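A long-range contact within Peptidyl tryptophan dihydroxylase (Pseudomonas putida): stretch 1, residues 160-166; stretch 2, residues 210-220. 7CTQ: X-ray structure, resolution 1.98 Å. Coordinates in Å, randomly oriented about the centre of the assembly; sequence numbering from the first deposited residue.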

# COMPACT_ATOMS: atom_id res chain seq x y z
N SER A 160 -4.02 -6.04 -15.45
CA SER A 160 -2.63 -6.00 -15.88
C SER A 160 -2.31 -7.36 -16.49
O SER A 160 -2.49 -8.39 -15.84
CB SER A 160 -1.70 -5.67 -14.71
OG SER A 160 -1.92 -4.32 -14.26
N LEU A 161 -1.92 -7.37 -17.76
CA LEU A 161 -1.56 -8.59 -18.48
C LEU A 161 -0.05 -8.70 -18.54
O LEU A 161 0.63 -7.75 -18.94
CB LEU A 161 -2.15 -8.60 -19.89
CG LEU A 161 -3.64 -8.34 -20.06
CD1 LEU A 161 -3.95 -8.26 -21.54
CD2 LEU A 161 -4.46 -9.42 -19.38
N LEU A 162 0.47 -9.87 -18.20
CA LEU A 162 1.90 -10.06 -17.99
C LEU A 162 2.44 -11.15 -18.92
O LEU A 162 1.84 -12.23 -19.04
CB LEU A 162 2.17 -10.40 -16.53
CG LEU A 162 3.50 -11.09 -16.27
CD1 LEU A 162 4.61 -10.06 -16.24
CD2 LEU A 162 3.45 -11.87 -14.98
N ASN A 163 3.57 -10.87 -19.57
CA ASN A 163 4.34 -11.88 -20.29
C ASN A 163 5.68 -12.06 -19.59
O ASN A 163 6.33 -11.08 -19.22
CB ASN A 163 4.57 -11.47 -21.75
CG ASN A 163 3.42 -11.85 -22.67
OD1 ASN A 163 3.15 -11.14 -23.63
ND2 ASN A 163 2.76 -12.98 -22.40
N VAL A 164 6.08 -13.32 -19.41
CA VAL A 164 7.33 -13.67 -18.76
C VAL A 164 8.06 -14.67 -19.64
O VAL A 164 7.46 -15.66 -20.07
CB VAL A 164 7.11 -14.27 -17.36
CG1 VAL A 164 8.43 -14.71 -16.77
CG2 VAL A 164 6.42 -13.25 -16.44
N TRP A 165 9.33 -14.41 -19.92
CA TRP A 165 10.11 -15.31 -20.77
C TRP A 165 11.59 -15.15 -20.44
O TRP A 165 11.97 -14.30 -19.62
CB TRP A 165 9.83 -15.05 -22.25
CG TRP A 165 10.33 -13.73 -22.75
CD1 TRP A 165 11.44 -13.51 -23.50
CD2 TRP A 165 9.72 -12.45 -22.55
NE1 TRP A 165 11.57 -12.17 -23.78
CE2 TRP A 165 10.53 -11.50 -23.21
CE3 TRP A 165 8.57 -12.01 -21.87
CZ2 TRP A 165 10.23 -10.13 -23.21
CZ3 TRP A 165 8.28 -10.65 -21.87
CH2 TRP A 165 9.10 -9.73 -22.54
N GLN A 166 12.42 -15.96 -21.10
CA GLN A 166 13.85 -16.01 -20.86
C GLN A 166 14.61 -15.50 -22.08
O GLN A 166 14.25 -15.82 -23.22
CB GLN A 166 14.29 -17.44 -20.52
CG GLN A 166 15.78 -17.60 -20.22
CD GLN A 166 16.18 -17.01 -18.88
OE1 GLN A 166 15.53 -17.25 -17.86
NE2 GLN A 166 17.25 -16.22 -18.87
N GLY A 210 -7.84 -16.11 -25.94
CA GLY A 210 -7.34 -15.06 -26.80
C GLY A 210 -6.21 -14.21 -26.24
O GLY A 210 -5.68 -13.36 -26.97
N LEU A 211 -5.82 -14.44 -24.98
CA LEU A 211 -4.90 -13.54 -24.29
C LEU A 211 -3.48 -13.63 -24.85
O LEU A 211 -2.80 -12.61 -24.97
CB LEU A 211 -4.88 -13.85 -22.80
CG LEU A 211 -6.13 -13.46 -22.03
CD1 LEU A 211 -5.97 -13.79 -20.56
CD2 LEU A 211 -6.45 -11.98 -22.24
N ALA A 212 -3.02 -14.84 -25.17
CA ALA A 212 -1.66 -15.01 -25.67
C ALA A 212 -1.46 -14.23 -26.96
O ALA A 212 -0.49 -13.47 -27.09
CB ALA A 212 -1.36 -16.50 -25.88
N ASP A 213 -2.38 -14.39 -27.92
CA ASP A 213 -2.30 -13.63 -29.18
C ASP A 213 -2.41 -12.14 -28.95
O ASP A 213 -1.80 -11.34 -29.68
CB ASP A 213 -3.40 -14.06 -30.13
CG ASP A 213 -3.11 -15.40 -30.79
OD1 ASP A 213 -1.93 -15.72 -30.99
OD2 ASP A 213 -4.08 -16.09 -31.13
N TYR A 214 -3.25 -11.74 -27.99
CA TYR A 214 -3.44 -10.33 -27.70
C TYR A 214 -2.15 -9.71 -27.19
O TYR A 214 -1.71 -8.66 -27.68
CB TYR A 214 -4.57 -10.18 -26.68
CG TYR A 214 -4.96 -8.75 -26.40
CD1 TYR A 214 -5.93 -8.11 -27.15
CD2 TYR A 214 -4.34 -8.05 -25.37
CE1 TYR A 214 -6.29 -6.79 -26.89
CE2 TYR A 214 -4.69 -6.73 -25.09
CZ TYR A 214 -5.66 -6.11 -25.86
OH TYR A 214 -6.01 -4.80 -25.59
N CYS A 215 -1.51 -10.36 -26.20
CA CYS A 215 -0.25 -9.86 -25.68
C CYS A 215 0.85 -9.86 -26.74
O CYS A 215 1.65 -8.92 -26.82
CB CYS A 215 0.18 -10.70 -24.48
SG CYS A 215 -0.84 -10.35 -23.02
N ALA A 216 0.92 -10.93 -27.55
CA ALA A 216 1.95 -11.01 -28.57
C ALA A 216 1.86 -9.85 -29.54
O ALA A 216 2.86 -9.19 -29.85
CB ALA A 216 1.85 -12.36 -29.31
N ALA A 217 0.64 -9.53 -30.00
CA ALA A 217 0.50 -8.42 -30.94
C ALA A 217 0.92 -7.09 -30.32
O ALA A 217 1.53 -6.25 -31.00
CB ALA A 217 -0.93 -8.35 -31.47
N ARG A 218 0.59 -6.87 -29.03
CA ARG A 218 0.97 -5.62 -28.38
C ARG A 218 2.49 -5.51 -28.22
O ARG A 218 3.08 -4.45 -28.49
CB ARG A 218 0.27 -5.48 -27.02
CG ARG A 218 -1.16 -4.98 -27.14
CD ARG A 218 -1.67 -4.42 -25.81
NE ARG A 218 -3.07 -4.03 -25.89
CZ ARG A 218 -3.50 -2.78 -26.06
NH1 ARG A 218 -2.64 -1.77 -26.17
NH2 ARG A 218 -4.79 -2.55 -26.12
N ARG A 219 3.14 -6.60 -27.78
CA ARG A 219 4.60 -6.59 -27.68
C ARG A 219 5.24 -6.41 -29.05
O ARG A 219 6.20 -5.65 -29.20
CB ARG A 219 5.09 -7.87 -27.01
CG ARG A 219 4.74 -7.95 -25.54
CD ARG A 219 5.00 -9.33 -25.00
NE ARG A 219 6.40 -9.64 -25.10
CZ ARG A 219 6.90 -10.85 -25.29
NH1 ARG A 219 6.11 -11.91 -25.41
NH2 ARG A 219 8.21 -10.98 -25.37
N ALA A 220 4.70 -7.08 -30.07
CA ALA A 220 5.25 -6.94 -31.42
C ALA A 220 5.11 -5.52 -31.96
O ALA A 220 5.85 -5.13 -32.86
CB ALA A 220 4.56 -7.92 -32.37
O HOH W 1 1.72 -13.96 -25.34
O HOH W 2 3.74 -12.84 -26.45

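Residues 160-166 form an extended strand and residues 210-220 a helix, and the two cross nearly at right angles: their N-to-C directions differ by 79°, and their axes approach to 9.4 Å. The closest CA pair across the contact, Asn163 CA to Cys215 CA at 7.4 Å, marks its centre. A strand alternates its side chains, so Leu161, Asn163 and Trp165 point their CA-to-CB bonds toward the helix while Leu162 and Val164 point away. The helix answers with a ridge at i, i+4 and i+8: Leu211, Cys215 and Arg219 all point toward the strand. Backbone hydrogen bonds from Cys215 N to Leu211 O and from Arg219 N to Cys215 O, each 2.9 Å, hold that spacing.

At one end, Leu161 is the bump. Its side chain enters a hollow lined by Leu211, Tyr214 and Cys215. Leu161 CD1 lies 3.9 Å from Tyr214 CD2, meeting that ring obliquely, and both Leu161 CD1 and CD2 lie within about 4.5 Å of Leu211 CD2. Leu161 CB rests 3.8 Å from Cys215 SG. These are apolar contacts, and at 81 Å² covered Leu161 gives up more area than any other residue. Tyr214 starts out sideways, but its ring comes nearer the strand; its hydroxyl accepts a hydrogen bond from Arg218, with Arg218 NH2 2.6 Å from Tyr214 OH.

In the middle, the Asn163 amide reaches into the gap between Cys215 and Arg219, one helical turn apart. Asn163 OD1 sits 3.1 Å from Cys215 CB and 2.9 Å from Arg219 CD, short approaches to carbon that indicate tight packing. Its polar connections to the helix run through water. Water 1 accepts from Asn163 ND2 (3.3 Å to the water O) and donates to Ala212 O (2.9 Å from the water O). Water 2 makes only weak bonds, 3.3 Å from its O to Asn163 OD1 and 2.8 Å from its O to Arg219 NH1.

At the other end, a guanidinium covers a ring face. Arg219 CZ is 3.7 Å from the centroid of the Trp165 six-membered ring and 14° off the ring normal. In this cation-pi contact the positive charge faces the electron-rich ring; the nearest atoms, Trp165 CZ2 and Arg219 NH2, are 3.1 Å apart. Arg219 NE is buried without a polar partner. No direct hydrogen bond crosses between the stretches; they bury 363 Å² of surface, summed over both sides, and water supplies the polar links.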